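Aldehyde reductase YahK (Escherichia coli, PDB 1UUF) catalyses the NADPH-dependent reduction of a wide range of aldehydes to the corresponding alcohols, as a zinc-binding member of the alcohol dehydrogenase family. Local coordinates at residues P186-Q191 with L324-E329; G210-H215 with V333-M338; A229-A234 with A248-A253. All coordinates share one frame; numbering follows the deposited sequence.

Interaction 1 (P186-Q191 with L324-E329); sequences PLRHWQ and LDFCAE
A cation-pi contact joins R188 to F326 on helix 317-330. R188 lies near the C-terminal end of helix 176-189, just before the Schellman motif that ends it. The CZ atom of R188 lies 5.0 Å from the centroid of the F326 ring. It stands over the face, 21° off the ring normal. NH2 leads the approach. It sits over one face of the ring, offset toward the rim, with R188 NH2 3.5 Å from F326 CE1 and F326 CD1 almost as near. The guanidinium is not stacked flat on the ring, because the two planes stand 75° apart. The fold is that of the zinc-containing alcohol dehydrogenases, and both helices pack on helix 205-216: L187 and C327 each touch L213, and F326 touches A216. R188 and F326 thus meet at the surface beside that shared helix. F326 reaches across with CG anti to its backbone N (chi1 176°). The R188 chain bends about its CB-CG bond. Its NE is hydrogen-bonded to the hydroxyl of Y184, one turn back on the same helix, which is likely to restrict the guanidinium next to the ring.

Interaction 2 (G210-H215 with V333-M338); sequences GIKLAH and VADIEM
K212 leaves its helix with CG beside the backbone N (chi1 -76°), runs extended to CE, and turns at chi4 (-84°) to bring NZ to V333 and D335. D335 has CG beside its own backbone N, and its carboxylate end comes in to the same amine. The lysine belongs to helix 205-216. At the start of this helix lies a glycine-rich GxGxxG turn (G202, G204, G207), consistent with the dinucleotide-binding turn of a Rossmann-type domain. The partners of K212 lie on the segment between helix 317-330 and strand 336-339. The contact therefore ties a helix of the Rossmann-type domain to the chain that leads into the mixed sheet.

Two protein acceptors and a water hold the amine. K212 NZ gives a hydrogen bond to V333 O at 3.0 Å, and the C=O...N angle of 166° puts it nearly in line with the carbonyl bond. K212 NZ also forms a salt bridge with D335 OD1 at 3.2 Å, coming from above the carboxylate plane. A methionine in place of K212 would probably leave V333 O and water 1 without this donor and the D335 charge without its mate. The backbone N of D335 is bonded to H208, one turn earlier on the lysine's helix. L237 of helix 231-237 packs against both K212 and D335. Water 1 accepts hydrogen bonds from K212 NZ at 2.9 Å and from V333 N at 3.1 Å.

Interaction 3 (A229-A234 with A248-A253); sequences AKREAA and ADEMAA
R231 and E250 reach toward each other from opposite directions and meet in a salt bridge between two helices. The guanidinium presents its edge. E250 OE1 lies nearly in the guanidinium plane, and R231 NH2 bonds it at 2.9 Å. The bond is nearly straight, with an N-H...O angle of 169°. On the carboxylate the donor arrives on the syn side of OE1, close to the plane of that group. A second bond, from R231 NH2 to E250 OE2, is weak: the atoms are 3.2 Å apart and the hydrogen points well off line. One nitrogen thus faces both oxygens unevenly. The two flat groups are not coplanar, since their planes are twisted 46° apart.

The arginine chain is extended through chi2 and then bends at chi3 (-65°), which swings the guanidinium edge to the acid. The glutamate runs straight beyond CG and holds its carboxylate well out from its own helix.

Both charged ends have further partners. R231 NH2 also forms a salt bridge with E228. E250 OE2 is bonded to the side chain of N247, and OE1 accepts from the backbone N of N244. These bonds are likely to limit rotation of the carboxylate.

The helices 231-237 and 248-252 lie on either side of strand 241-244 in sequence. That strand is an outermost strand of the parallel Rossmann-type sheet within this chain. R231 touches N244, E250 touches V243, and the salt bridge joins the two helices beside this strand.

Interactions 1 and 2 are neighbours, with centres about 13 Å apart, and they touch directly. L187 CD1 lies 3.8 Å from L213 CB, and C327 SG lies 3.9 Å from L213 CD2. Interaction 1 joins helix 176-189 to helix 317-330; interaction 2 joins helix 205-216 to the chain between helix 317-330 and strand 336-339. In interaction 2 the A334 side chain is about 10 Å from that of C178, which binds the catalytic zinc with C60 and H82. It does not touch the metal. Interaction 3 is away from the metal sites. Its centre is about 20 Å from that of interaction 2, but their nearest atoms are about 4 Å apart, without touching. R231 and L237 share helix 231-237.

Interaction 1 (P186-Q191 with L324-E329)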
loop_
_atom_site.group_PDB
_atom_site.type_symbol
_atom_site.label_atom_id
_atom_site.label_comp_id
_atom_site.label_asym_id
_atom_site.label_seq_id
_atom_site.Cartn_x
_atom_site.Cartn_y
_atom_site.Cartn_z
ATOM N N PRO A 186 -13.401 3.841 0.621
ATOM C CA PRO A 186 -11.989 4.119 0.896
ATOM C C PRO A 186 -11.786 5.424 1.663
ATOM O O PRO A 186 -10.857 5.540 2.451
ATOM C CB PRO A 186 -11.357 4.139 -0.496
ATOM C CG PRO A 186 -12.486 4.590 -1.383
ATOM C CD PRO A 186 -13.664 3.816 -0.829
ATOM N N LEU A 187 -12.654 6.407 1.436
ATOM C CA LEU A 187 -12.530 7.669 2.156
ATOM C C LEU A 187 -12.707 7.392 3.643
ATOM O O LEU A 187 -11.993 7.953 4.476
ATOM C CB LEU A 187 -13.578 8.676 1.674
ATOM C CG LEU A 187 -13.304 9.284 0.299
ATOM C CD1 LEU A 187 -14.519 10.090 -0.151
ATOM C CD2 LEU A 187 -12.051 10.164 0.366
ATOM N N ARG A 188 -13.652 6.516 3.975
ATOM C CA ARG A 188 -13.883 6.160 5.369
ATOM C C ARG A 188 -12.763 5.261 5.890
ATOM O O ARG A 188 -12.266 5.458 6.997
ATOM C CB ARG A 188 -15.221 5.432 5.540
ATOM C CG ARG A 188 -16.457 6.318 5.429
ATOM C CD ARG A 188 -16.427 7.461 6.438
ATOM N NE ARG A 188 -17.722 8.133 6.544
ATOM C CZ ARG A 188 -17.916 9.301 7.153
ATOM N NH1 ARG A 188 -16.898 9.940 7.713
ATOM N NH2 ARG A 188 -19.134 9.824 7.212
ATOM N N HIS A 189 -12.357 4.280 5.090
ATOM C CA HIS A 189 -11.305 3.362 5.526
ATOM C C HIS A 189 -10.001 4.075 5.853
ATOM O O HIS A 189 -9.333 3.735 6.834
ATOM C CB HIS A 189 -11.046 2.287 4.469
ATOM C CG HIS A 189 -10.255 1.127 4.984
ATOM N ND1 HIS A 189 -9.002 0.805 4.507
ATOM C CD2 HIS A 189 -10.538 0.214 5.943
ATOM C CE1 HIS A 189 -8.549 -0.257 5.149
ATOM N NE2 HIS A 189 -9.462 -0.637 6.025
ATOM N N TRP A 190 -9.633 5.061 5.042
ATOM C CA TRP A 190 -8.401 5.797 5.292
ATOM C C TRP A 190 -8.660 7.082 6.075
ATOM O O TRP A 190 -7.873 8.029 6.056
ATOM C CB TRP A 190 -7.654 6.040 3.978
ATOM C CG TRP A 190 -6.828 4.828 3.592
ATOM C CD1 TRP A 190 -5.584 4.498 4.064
ATOM C CD2 TRP A 190 -7.226 3.750 2.731
ATOM N NE1 TRP A 190 -5.186 3.282 3.547
ATOM C CE2 TRP A 190 -6.175 2.804 2.727
ATOM C CE3 TRP A 190 -8.370 3.493 1.961
ATOM C CZ2 TRP A 190 -6.234 1.619 1.981
ATOM C CZ3 TRP A 190 -8.428 2.314 1.221
ATOM C CH2 TRP A 190 -7.365 1.393 1.237
ATOM N N GLN A 191 -9.796 7.074 6.764
ATOM C CA GLN A 191 -10.230 8.136 7.664
ATOM C C GLN A 191 -10.195 9.583 7.193
ATOM O O GLN A 191 -9.648 10.450 7.882
ATOM C CB GLN A 191 -9.441 8.006 8.968
ATOM C CG GLN A 191 -9.232 6.553 9.382
ATOM C CD GLN A 191 -8.521 6.398 10.712
ATOM O OE1 GLN A 191 -8.010 5.324 11.029
ATOM N NE2 GLN A 191 -8.498 7.462 11.503
ATOM N N LEU A 324 -25.751 5.822 2.357
ATOM C CA LEU A 324 -27.046 6.339 1.938
ATOM C C LEU A 324 -27.674 7.219 3.017
ATOM O O LEU A 324 -28.250 8.266 2.711
ATOM C CB LEU A 324 -27.980 5.179 1.581
ATOM C CG LEU A 324 -27.608 4.500 0.259
ATOM C CD1 LEU A 324 -28.416 3.229 0.071
ATOM C CD2 LEU A 324 -27.852 5.465 -0.895
ATOM N N ASP A 325 -27.559 6.802 4.275
ATOM C CA ASP A 325 -28.117 7.575 5.384
ATOM C C ASP A 325 -27.388 8.915 5.492
ATOM O O ASP A 325 -28.012 9.968 5.647
ATOM C CB ASP A 325 -27.977 6.810 6.702
ATOM C CG ASP A 325 -28.775 5.516 6.721
ATOM O OD1 ASP A 325 -29.681 5.350 5.875
ATOM O OD2 ASP A 325 -28.501 4.669 7.601
ATOM N N PHE A 326 -26.064 8.853 5.412
ATOM C CA PHE A 326 -25.202 10.032 5.474
ATOM C C PHE A 326 -25.570 11.001 4.348
ATOM O O PHE A 326 -25.729 12.201 4.570
ATOM C CB PHE A 326 -23.737 9.591 5.332
ATOM C CG PHE A 326 -22.747 10.723 5.290
ATOM C CD1 PHE A 326 -22.304 11.327 6.463
ATOM C CD2 PHE A 326 -22.234 11.162 4.075
ATOM C CE1 PHE A 326 -21.356 12.354 6.422
ATOM C CE2 PHE A 326 -21.289 12.186 4.023
ATOM C CZ PHE A 326 -20.849 12.781 5.199
ATOM N N CYS A 327 -25.706 10.478 3.133
ATOM C CA CYS A 327 -26.055 11.315 1.996
ATOM C C CYS A 327 -27.456 11.903 2.135
ATOM O O CYS A 327 -27.699 13.038 1.729
ATOM C CB CYS A 327 -25.948 10.516 0.694
ATOM S SG CYS A 327 -24.232 10.140 0.228
ATOM N N ALA A 328 -28.376 11.141 2.716
ATOM C CA ALA A 328 -29.738 11.642 2.884
ATOM C C ALA A 328 -29.740 12.802 3.874
ATOM O O ALA A 328 -30.371 13.835 3.638
ATOM C CB ALA A 328 -30.658 10.529 3.383
ATOM N N GLU A 329 -29.025 12.637 4.980
ATOM C CA GLU A 329 -28.978 13.683 5.993
ATOM C C GLU A 329 -28.256 14.936 5.518
ATOM O O GLU A 329 -28.566 16.037 5.968
ATOM C CB GLU A 329 -28.329 13.161 7.280
ATOM C CG GLU A 329 -26.934 12.598 7.116
ATOM C CD GLU A 329 -26.301 12.226 8.446
ATOM O OE1 GLU A 329 -26.928 11.465 9.213
ATOM O OE2 GLU A 329 -25.177 12.696 8.724
#

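Interaction 2 (G210-H215 with V333-M338)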
loop_
_atom_site.group_PDB
_atom_site.type_symbol
_atom_site.label_atom_id
_atom_site.label_comp_id
_atom_site.label_asym_id
_atom_site.label_seq_id
_atom_site.Cartn_x
_atom_site.Cartn_y
_atom_site.Cartn_z
ATOM N N GLY A 210 -16.276 11.426 -5.400
ATOM C CA GLY A 210 -15.182 11.471 -4.441
ATOM C C GLY A 210 -15.013 12.870 -3.874
ATOM O O GLY A 210 -14.774 13.051 -2.677
ATOM N N ILE A 211 -15.141 13.872 -4.734
ATOM C CA ILE A 211 -15.011 15.257 -4.299
ATOM C C ILE A 211 -16.181 15.631 -3.389
ATOM O O ILE A 211 -15.986 16.169 -2.301
ATOM C CB ILE A 211 -14.961 16.204 -5.514
ATOM C CG1 ILE A 211 -13.709 15.896 -6.340
ATOM C CG2 ILE A 211 -14.953 17.659 -5.053
ATOM C CD1 ILE A 211 -13.624 16.658 -7.649
ATOM N N LYS A 212 -17.399 15.342 -3.839
ATOM C CA LYS A 212 -18.590 15.640 -3.050
ATOM C C LYS A 212 -18.512 15.018 -1.660
ATOM O O LYS A 212 -18.779 15.674 -0.647
ATOM C CB LYS A 212 -19.843 15.091 -3.739
ATOM C CG LYS A 212 -20.353 15.882 -4.926
ATOM C CD LYS A 212 -21.460 15.083 -5.615
ATOM C CE LYS A 212 -22.162 15.866 -6.712
ATOM N NZ LYS A 212 -23.239 16.740 -6.167
ATOM N N LEU A 213 -18.155 13.741 -1.612
ATOM C CA LEU A 213 -18.092 13.028 -0.343
ATOM C C LEU A 213 -16.935 13.444 0.554
ATOM O O LEU A 213 -17.116 13.601 1.760
ATOM C CB LEU A 213 -18.051 11.519 -0.599
ATOM C CG LEU A 213 -19.298 10.969 -1.304
ATOM C CD1 LEU A 213 -19.081 9.501 -1.646
ATOM C CD2 LEU A 213 -20.519 11.130 -0.413
ATOM N N ALA A 214 -15.750 13.618 -0.021
ATOM C CA ALA A 214 -14.594 14.023 0.775
ATOM C C ALA A 214 -14.878 15.392 1.385
ATOM O O ALA A 214 -14.508 15.665 2.527
ATOM C CB ALA A 214 -13.343 14.085 -0.097
ATOM N N HIS A 215 -15.537 16.249 0.612
ATOM C CA HIS A 215 -15.877 17.584 1.086
ATOM C C HIS A 215 -16.881 17.494 2.230
ATOM O O HIS A 215 -16.734 18.164 3.256
ATOM C CB HIS A 215 -16.474 18.418 -0.054
ATOM C CG HIS A 215 -17.016 19.741 0.389
ATOM N ND1 HIS A 215 -16.218 20.731 0.921
ATOM C CD2 HIS A 215 -18.280 20.227 0.404
ATOM C CE1 HIS A 215 -16.967 21.770 1.245
ATOM N NE2 HIS A 215 -18.223 21.491 0.942
ATOM N N VAL A 333 -26.334 14.050 -3.508
ATOM C CA VAL A 333 -26.793 13.216 -4.612
ATOM C C VAL A 333 -25.799 13.388 -5.748
ATOM O O VAL A 333 -24.944 14.276 -5.703
ATOM C CB VAL A 333 -28.194 13.631 -5.129
ATOM C CG1 VAL A 333 -29.216 13.492 -4.025
ATOM C CG2 VAL A 333 -28.162 15.056 -5.656
ATOM N N ALA A 334 -25.908 12.540 -6.763
ATOM C CA ALA A 334 -25.018 12.625 -7.912
ATOM C C ALA A 334 -25.568 13.652 -8.894
ATOM O O ALA A 334 -26.764 13.940 -8.883
ATOM C CB ALA A 334 -24.923 11.264 -8.599
ATOM N N ASP A 335 -24.692 14.221 -9.718
ATOM C CA ASP A 335 -25.117 15.173 -10.743
ATOM C C ASP A 335 -25.363 14.261 -11.935
ATOM O O ASP A 335 -24.443 13.600 -12.412
ATOM C CB ASP A 335 -24.012 16.180 -11.054
ATOM C CG ASP A 335 -23.626 17.006 -9.845
ATOM O OD1 ASP A 335 -24.516 17.310 -9.026
ATOM O OD2 ASP A 335 -22.437 17.360 -9.717
ATOM N N ILE A 336 -26.596 14.234 -12.423
ATOM C CA ILE A 336 -26.936 13.312 -13.495
ATOM C C ILE A 336 -27.563 13.886 -14.750
ATOM O O ILE A 336 -27.978 15.043 -14.795
ATOM C CB ILE A 336 -27.915 12.244 -12.971
ATOM C CG1 ILE A 336 -29.276 12.894 -12.683
ATOM C CG2 ILE A 336 -27.382 11.627 -11.684
ATOM C CD1 ILE A 336 -30.371 11.914 -12.297
ATOM N N GLU A 337 -27.620 13.039 -15.772
ATOM C CA GLU A 337 -28.258 13.371 -17.033
ATOM C C GLU A 337 -29.154 12.177 -17.303
ATOM O O GLU A 337 -28.672 11.067 -17.539
ATOM C CB GLU A 337 -27.260 13.521 -18.176
ATOM C CG GLU A 337 -27.950 13.966 -19.462
ATOM C CD GLU A 337 -26.990 14.254 -20.588
ATOM O OE1 GLU A 337 -25.883 14.762 -20.306
ATOM O OE2 GLU A 337 -27.352 13.989 -21.756
ATOM N N MET A 338 -30.461 12.405 -17.251
ATOM C CA MET A 338 -31.427 11.339 -17.466
ATOM C C MET A 338 -31.538 10.975 -18.942
ATOM O O MET A 338 -31.563 11.851 -19.806
ATOM C CB MET A 338 -32.791 11.774 -16.932
ATOM C CG MET A 338 -33.779 10.641 -16.753
ATOM S SD MET A 338 -35.269 11.200 -15.916
ATOM C CE MET A 338 -34.704 11.248 -14.220
HETATM O O HOH W 1 -24.993 16.789 -3.874
#

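Interaction 3 (A229-A234 with A248-A253)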
loop_
_atom_site.group_PDB
_atom_site.type_symbol
_atom_site.label_atom_id
_atom_site.label_comp_id
_atom_site.label_asym_id
_atom_site.label_seq_id
_atom_site.Cartn_x
_atom_site.Cartn_y
_atom_site.Cartn_z
ATOM N N ALA A 229 -9.653 22.621 -18.749
ATOM C CA ALA A 229 -11.085 22.671 -19.010
ATOM C C ALA A 229 -11.970 22.289 -17.828
ATOM O O ALA A 229 -13.053 22.846 -17.659
ATOM C CB ALA A 229 -11.418 21.789 -20.205
ATOM N N LYS A 230 -11.513 21.353 -17.001
ATOM C CA LYS A 230 -12.324 20.907 -15.872
ATOM C C LYS A 230 -11.974 21.545 -14.533
ATOM O O LYS A 230 -12.499 21.144 -13.496
ATOM C CB LYS A 230 -12.239 19.383 -15.763
ATOM C CG LYS A 230 -12.567 18.682 -17.072
ATOM C CD LYS A 230 -12.418 17.176 -16.974
ATOM C CE LYS A 230 -13.558 16.558 -16.192
ATOM N NZ LYS A 230 -13.372 15.087 -16.048
ATOM N N ARG A 231 -11.106 22.550 -14.551
ATOM C CA ARG A 231 -10.709 23.205 -13.311
ATOM C C ARG A 231 -11.888 23.857 -12.591
ATOM O O ARG A 231 -12.086 23.640 -11.398
ATOM C CB ARG A 231 -9.622 24.250 -13.577
ATOM C CG ARG A 231 -9.110 24.926 -12.312
ATOM C CD ARG A 231 -8.085 25.999 -12.633
ATOM N NE ARG A 231 -6.872 25.440 -13.223
ATOM C CZ ARG A 231 -5.862 24.932 -12.523
ATOM N NH1 ARG A 231 -5.909 24.912 -11.198
ATOM N NH2 ARG A 231 -4.800 24.441 -13.149
ATOM N N GLU A 232 -12.671 24.660 -13.308
ATOM C CA GLU A 232 -13.819 25.315 -12.691
ATOM C C GLU A 232 -14.843 24.289 -12.226
ATOM O O GLU A 232 -15.462 24.449 -11.173
ATOM C CB GLU A 232 -14.477 26.290 -13.670
ATOM C CG GLU A 232 -13.692 27.570 -13.879
ATOM C CD GLU A 232 -13.494 28.334 -12.589
ATOM O OE1 GLU A 232 -14.494 28.574 -11.879
ATOM O OE2 GLU A 232 -12.339 28.697 -12.284
ATOM N N ALA A 233 -15.016 23.237 -13.017
ATOM C CA ALA A 233 -15.966 22.180 -12.685
ATOM C C ALA A 233 -15.615 21.518 -11.354
ATOM O O ALA A 233 -16.503 21.212 -10.552
ATOM C CB ALA A 233 -15.991 21.136 -13.798
ATOM N N ALA A 234 -14.325 21.292 -11.126
ATOM C CA ALA A 234 -13.858 20.666 -9.890
ATOM C C ALA A 234 -14.153 21.570 -8.702
ATOM O O ALA A 234 -14.552 21.100 -7.640
ATOM C CB ALA A 234 -12.365 20.381 -9.976
ATOM N N ALA A 248 3.961 20.654 -13.675
ATOM C CA ALA A 248 4.929 20.337 -12.631
ATOM C C ALA A 248 4.959 21.345 -11.490
ATOM O O ALA A 248 5.124 20.966 -10.329
ATOM C CB ALA A 248 6.320 20.201 -13.243
ATOM N N ASP A 249 4.807 22.624 -11.815
ATOM C CA ASP A 249 4.823 23.665 -10.796
ATOM C C ASP A 249 3.649 23.516 -9.834
ATOM O O ASP A 249 3.810 23.664 -8.624
ATOM C CB ASP A 249 4.795 25.045 -11.450
ATOM C CG ASP A 249 6.019 25.304 -12.303
ATOM O OD1 ASP A 249 7.141 25.284 -11.754
ATOM O OD2 ASP A 249 5.861 25.525 -13.524
ATOM N N GLU A 250 2.468 23.222 -10.372
ATOM C CA GLU A 250 1.289 23.045 -9.531
ATOM C C GLU A 250 1.443 21.813 -8.638
ATOM O O GLU A 250 1.098 21.843 -7.458
ATOM C CB GLU A 250 0.035 22.919 -10.400
ATOM C CG GLU A 250 -0.381 24.227 -11.070
ATOM C CD GLU A 250 -1.648 24.089 -11.897
ATOM O OE1 GLU A 250 -2.654 23.583 -11.362
ATOM O OE2 GLU A 250 -1.639 24.494 -13.080
ATOM N N MET A 251 1.969 20.731 -9.202
ATOM C CA MET A 251 2.173 19.501 -8.440
ATOM C C MET A 251 3.201 19.691 -7.326
ATOM O O MET A 251 2.988 19.262 -6.193
ATOM C CB MET A 251 2.631 18.378 -9.372
ATOM C CG MET A 251 1.573 17.915 -10.348
ATOM S SD MET A 251 0.288 16.955 -9.534
ATOM C CE MET A 251 0.935 15.321 -9.722
ATOM N N ALA A 252 4.312 20.345 -7.654
ATOM C CA ALA A 252 5.383 20.580 -6.691
ATOM C C ALA A 252 4.927 21.333 -5.444
ATOM O O ALA A 252 5.489 21.152 -4.363
ATOM C CB ALA A 252 6.526 21.335 -7.362
ATOM N N ALA A 253 3.907 22.170 -5.591
ATOM C CA ALA A 253 3.400 22.944 -4.466
ATOM C C ALA A 253 2.731 22.076 -3.402
ATOM O O ALA A 253 2.447 22.549 -2.303
ATOM C CB ALA A 253 2.421 24.000 -4.967
#